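Uncharacterized conserved protein YiiM (Geobacillus stearothermophilus, PDB 5YHH) probably binds the molybdenum cofactor through its MOSC domain and acts as an oxidoreductase in resistance to hydroxylaminopurine. Local coordinates at residues H72-Y75 with W76-Y80; I177-I180 with N181-Y185. All blocks are in the same frame, centred on the assembly; numbering follows the deposited sequence.

How the contacts relate
Both contacts are local, made between successive turns of a single helix, but they belong to different parts of the chain. Contact 1 lies in helix 71-80, between strands 65-69 and 93-96 of the MOSC domain; contact 2 lies in helix 177-185, in the C-terminal three-helix region. Their centres are about 21 Å apart, and their nearest atoms about 9 Å, so they do not touch. Each is buried on one flank and more open on the other. In contact 1 the side chains meet through an edge-to-face aromatic pair and a weak arginine-tyrosine bond, whereas in contact 2 aliphatic carbons pack on a tyrosine face, while a buried asparagine lies against an isoleucine on another flank.

Contact 1: H72-Y75 with W76-Y80; sequences HFVY and WEERY
Arg79 N donates to Tyr75 O at 2.8 Å and Trp76 N to His72 O at 3.0 Å. With Glu77 bonded to Phe73 and Glu78 to Val74, they form the i to i+4 pattern of helix 71-80, the helix of a beta-alpha-beta unit between strands 65-69 and 93-96. Side chains add one weak bond: Arg79 NH2 reaches Tyr75 OH at 3.4 Å, and the hydroxyl sits at the edge of the guanidinium, near its plane. The arginine chain bends at chi3 (-95°) to bring this group beside the phenol. Tyr75 also turns its ring edge to one face of Trp76 in a T-shaped pair, with the planes at 74° and the centroids 5.0 Å apart. The indole NE1 is hydrogen-bonded to Tyr68 OH, while Leu137 and Ala140 of helix 137-144 pack against the Trp76 side chain, joining the two helices. The His72 imidazole reaches outside this stretch, its NE2 hydrogen-bonded to Glu100 OE1. On the exposed flank Glu78 runs alongside Val74, pointing the same way, and its OE2 comes within 3.6 Å of Val74 CG1.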
# COMPACT_ATOMS: atom_id res chain seq x y z
N HIS A 72 -5.46 -10.97 -4.01
CA HIS A 72 -4.62 -11.05 -5.20
C HIS A 72 -3.70 -12.25 -5.19
O HIS A 72 -3.23 -12.68 -6.25
CB HIS A 72 -3.80 -9.77 -5.36
CG HIS A 72 -4.64 -8.56 -5.55
ND1 HIS A 72 -5.88 -8.60 -6.17
CD2 HIS A 72 -4.43 -7.27 -5.19
CE1 HIS A 72 -6.38 -7.37 -6.19
NE2 HIS A 72 -5.53 -6.55 -5.60
N PHE A 73 -3.39 -12.78 -4.00
CA PHE A 73 -2.55 -13.99 -3.91
C PHE A 73 -3.09 -15.14 -4.77
O PHE A 73 -2.31 -15.92 -5.31
CB PHE A 73 -2.45 -14.47 -2.48
CG PHE A 73 -1.75 -13.50 -1.54
CD1 PHE A 73 -0.86 -12.53 -2.02
CD2 PHE A 73 -1.94 -13.62 -0.17
CE1 PHE A 73 -0.20 -11.66 -1.13
CE2 PHE A 73 -1.29 -12.77 0.69
CZ PHE A 73 -0.42 -11.79 0.21
N VAL A 74 -4.42 -15.25 -4.87
CA VAL A 74 -5.05 -16.27 -5.68
C VAL A 74 -4.64 -16.12 -7.13
O VAL A 74 -4.26 -17.11 -7.77
CB VAL A 74 -6.60 -16.25 -5.52
CG1 VAL A 74 -7.28 -17.22 -6.52
CG2 VAL A 74 -6.97 -16.65 -4.14
N TYR A 75 -4.71 -14.90 -7.66
CA TYR A 75 -4.27 -14.63 -8.99
C TYR A 75 -2.79 -14.96 -9.18
O TYR A 75 -2.43 -15.60 -10.16
CB TYR A 75 -4.54 -13.17 -9.37
CG TYR A 75 -3.90 -12.76 -10.68
CD1 TYR A 75 -4.55 -12.99 -11.88
CD2 TYR A 75 -2.68 -12.09 -10.72
CE1 TYR A 75 -4.00 -12.62 -13.07
CE2 TYR A 75 -2.11 -11.73 -11.91
CZ TYR A 75 -2.79 -11.98 -13.08
OH TYR A 75 -2.25 -11.63 -14.29
N TRP A 76 -1.93 -14.55 -8.25
CA TRP A 76 -0.49 -14.79 -8.40
C TRP A 76 -0.17 -16.30 -8.37
O TRP A 76 0.72 -16.76 -9.11
CB TRP A 76 0.33 -14.06 -7.34
CG TRP A 76 0.17 -12.55 -7.44
CD1 TRP A 76 -0.35 -11.72 -6.50
CD2 TRP A 76 0.47 -11.74 -8.58
NE1 TRP A 76 -0.37 -10.43 -6.97
CE2 TRP A 76 0.12 -10.42 -8.25
CE3 TRP A 76 1.01 -12.00 -9.84
CZ2 TRP A 76 0.29 -9.37 -9.12
CZ3 TRP A 76 1.19 -10.94 -10.71
CH2 TRP A 76 0.83 -9.64 -10.33
N GLU A 77 -0.88 -17.07 -7.57
CA GLU A 77 -0.65 -18.50 -7.50
C GLU A 77 -1.06 -19.16 -8.80
O GLU A 77 -0.43 -20.11 -9.26
CB GLU A 77 -1.40 -19.13 -6.36
CG GLU A 77 -0.89 -18.67 -4.98
CD GLU A 77 -1.64 -19.33 -3.81
OE1 GLU A 77 -2.74 -19.94 -4.04
OE2 GLU A 77 -1.10 -19.27 -2.67
N GLU A 78 -2.12 -18.64 -9.40
CA GLU A 78 -2.59 -19.13 -10.70
C GLU A 78 -1.63 -18.72 -11.82
O GLU A 78 -1.35 -19.51 -12.73
CB GLU A 78 -3.97 -18.59 -10.97
CG GLU A 78 -5.02 -19.26 -10.07
CD GLU A 78 -6.36 -18.58 -10.11
OE1 GLU A 78 -6.46 -17.46 -10.64
OE2 GLU A 78 -7.32 -19.18 -9.58
N ARG A 79 -1.14 -17.50 -11.77
CA ARG A 79 -0.18 -17.06 -12.81
C ARG A 79 1.15 -17.78 -12.73
O ARG A 79 1.70 -18.17 -13.77
CB ARG A 79 0.09 -15.56 -12.74
CG ARG A 79 1.10 -15.15 -13.83
CD ARG A 79 1.75 -13.81 -13.68
NE ARG A 79 1.07 -12.77 -14.43
CZ ARG A 79 1.57 -11.94 -15.34
NH1 ARG A 79 2.82 -11.95 -15.78
NH2 ARG A 79 0.74 -11.03 -15.83
N TYR A 80 1.69 -17.94 -11.53
CA TYR A 80 3.06 -18.47 -11.41
C TYR A 80 3.20 -19.91 -10.92
O TYR A 80 4.32 -20.45 -10.91
CB TYR A 80 3.93 -17.55 -10.53
CG TYR A 80 4.16 -16.20 -11.13
CD1 TYR A 80 4.99 -16.05 -12.25
CD2 TYR A 80 3.57 -15.07 -10.59
CE1 TYR A 80 5.21 -14.79 -12.81
CE2 TYR A 80 3.79 -13.82 -11.15
CZ TYR A 80 4.62 -13.68 -12.24
OH TYR A 80 4.80 -12.42 -12.77

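Contact 2: I177-I180 with N181-Y185; sequences IAYI and NHIYY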
# COMPACT_ATOMS: atom_id res chain seq x y z
N ILE A 177 -7.66 3.93 -5.43
CA ILE A 177 -6.26 3.62 -5.76
C ILE A 177 -6.18 3.07 -7.20
O ILE A 177 -5.23 3.35 -7.91
CB ILE A 177 -5.67 2.60 -4.74
CG1 ILE A 177 -5.58 3.25 -3.35
CG2 ILE A 177 -4.31 2.03 -5.24
CD1 ILE A 177 -4.61 4.40 -3.25
N ALA A 178 -7.19 2.30 -7.65
CA ALA A 178 -7.18 1.81 -9.03
C ALA A 178 -7.18 2.94 -10.03
O ALA A 178 -6.43 2.90 -11.00
CB ALA A 178 -8.36 0.83 -9.32
N TYR A 179 -8.04 3.93 -9.80
CA TYR A 179 -8.12 5.13 -10.65
C TYR A 179 -6.80 5.86 -10.67
O TYR A 179 -6.33 6.24 -11.73
CB TYR A 179 -9.25 6.07 -10.16
CG TYR A 179 -9.31 7.39 -10.88
CD1 TYR A 179 -9.85 7.50 -12.16
CD2 TYR A 179 -8.81 8.56 -10.28
CE1 TYR A 179 -9.90 8.72 -12.82
CE2 TYR A 179 -8.85 9.78 -10.93
CZ TYR A 179 -9.41 9.86 -12.19
OH TYR A 179 -9.44 11.07 -12.82
N ILE A 180 -6.20 6.07 -9.49
CA ILE A 180 -4.96 6.84 -9.41
C ILE A 180 -3.81 6.10 -10.12
O ILE A 180 -3.06 6.71 -10.87
CB ILE A 180 -4.59 7.21 -7.96
CG1 ILE A 180 -5.64 8.18 -7.37
CG2 ILE A 180 -3.24 7.86 -7.95
CD1 ILE A 180 -5.65 8.33 -5.84
N ASN A 181 -3.70 4.78 -9.95
CA ASN A 181 -2.70 4.02 -10.69
C ASN A 181 -2.93 4.14 -12.20
O ASN A 181 -1.99 4.22 -12.99
CB ASN A 181 -2.76 2.53 -10.33
CG ASN A 181 -1.91 2.17 -9.12
OD1 ASN A 181 -0.93 2.83 -8.82
ND2 ASN A 181 -2.26 1.08 -8.48
N HIS A 182 -4.20 4.10 -12.60
CA HIS A 182 -4.53 4.15 -14.00
C HIS A 182 -4.06 5.46 -14.64
O HIS A 182 -3.47 5.43 -15.71
CB HIS A 182 -6.02 3.90 -14.23
CG HIS A 182 -6.41 4.03 -15.66
ND1 HIS A 182 -6.20 3.02 -16.57
CD2 HIS A 182 -6.92 5.07 -16.35
CE1 HIS A 182 -6.60 3.42 -17.76
NE2 HIS A 182 -7.04 4.66 -17.66
N ILE A 183 -4.31 6.60 -13.97
CA ILE A 183 -3.86 7.92 -14.44
C ILE A 183 -2.34 7.98 -14.51
O ILE A 183 -1.77 8.41 -15.49
CB ILE A 183 -4.34 9.08 -13.51
CG1 ILE A 183 -5.87 9.12 -13.41
CG2 ILE A 183 -3.84 10.45 -14.03
CD1 ILE A 183 -6.57 9.26 -14.73
N TYR A 184 -1.70 7.51 -13.45
CA TYR A 184 -0.24 7.55 -13.30
C TYR A 184 0.49 6.69 -14.34
O TYR A 184 1.50 7.11 -14.89
CB TYR A 184 0.09 7.08 -11.86
CG TYR A 184 1.55 7.16 -11.46
CD1 TYR A 184 2.02 8.25 -10.74
CD2 TYR A 184 2.45 6.14 -11.79
CE1 TYR A 184 3.36 8.33 -10.35
CE2 TYR A 184 3.80 6.23 -11.43
CZ TYR A 184 4.23 7.33 -10.70
OH TYR A 184 5.54 7.43 -10.31
N TYR A 185 -0.00 5.48 -14.59
CA TYR A 185 0.66 4.58 -15.53
C TYR A 185 0.19 4.70 -16.98
O TYR A 185 0.95 4.38 -17.91
CB TYR A 185 0.54 3.13 -15.05
CG TYR A 185 1.34 2.87 -13.80
CD1 TYR A 185 2.73 2.85 -13.84
CD2 TYR A 185 0.73 2.68 -12.59
CE1 TYR A 185 3.47 2.64 -12.71
CE2 TYR A 185 1.46 2.47 -11.45
CZ TYR A 185 2.82 2.45 -11.51
OH TYR A 185 3.55 2.26 -10.35
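Asn181 N, His182 N, Ile183 N and Tyr184 N bond to the carbonyl oxygens of Ile177, Ala178, Tyr179 and Ile180, four regular i to i+4 bonds of 2.9 to 3.0 Å. The clearest side-chain meeting is a CH-pi contact: Ile183 CG1 lies over one face of the Tyr179 ring, 4.0 Å from its centroid and 18° off the normal. It is displaced toward the hydroxyl end, and the shortest carbon pair is Tyr179 CZ to Ile183 CG1 at 3.8 Å. CD1 extends the contact, lying 3.9 Å from Tyr179 CE1. With CG anti to the backbone N (chi1 173°), the Tyr179 ring lies alongside the following turn, where Ile183 can meet it. Both residues also touch Ala193 of helix 191-199, so the pair lies between two helices of the C-terminal three-helix region characteristic of YiiM-like proteins. On another flank of the helix, the buried Asn181 amide lies across Ile177, one turn earlier, with ND2 4.0 Å from Ile177 CG2. This nitrogen is hydrogen-bonded to Ser147 OG, which gives the amide a polar partner amid apolar neighbours. Ile177, Ile180 and Asn181 all touch Pro121 of strand 114-121, joining this flank of the helix to the beta sheet, while Trp207 of helix 205-213 packs against Ile180 and Asn181. The Tyr184 ring stacks with Trp207, and its CB lies 3.3 Å from Ile180 O.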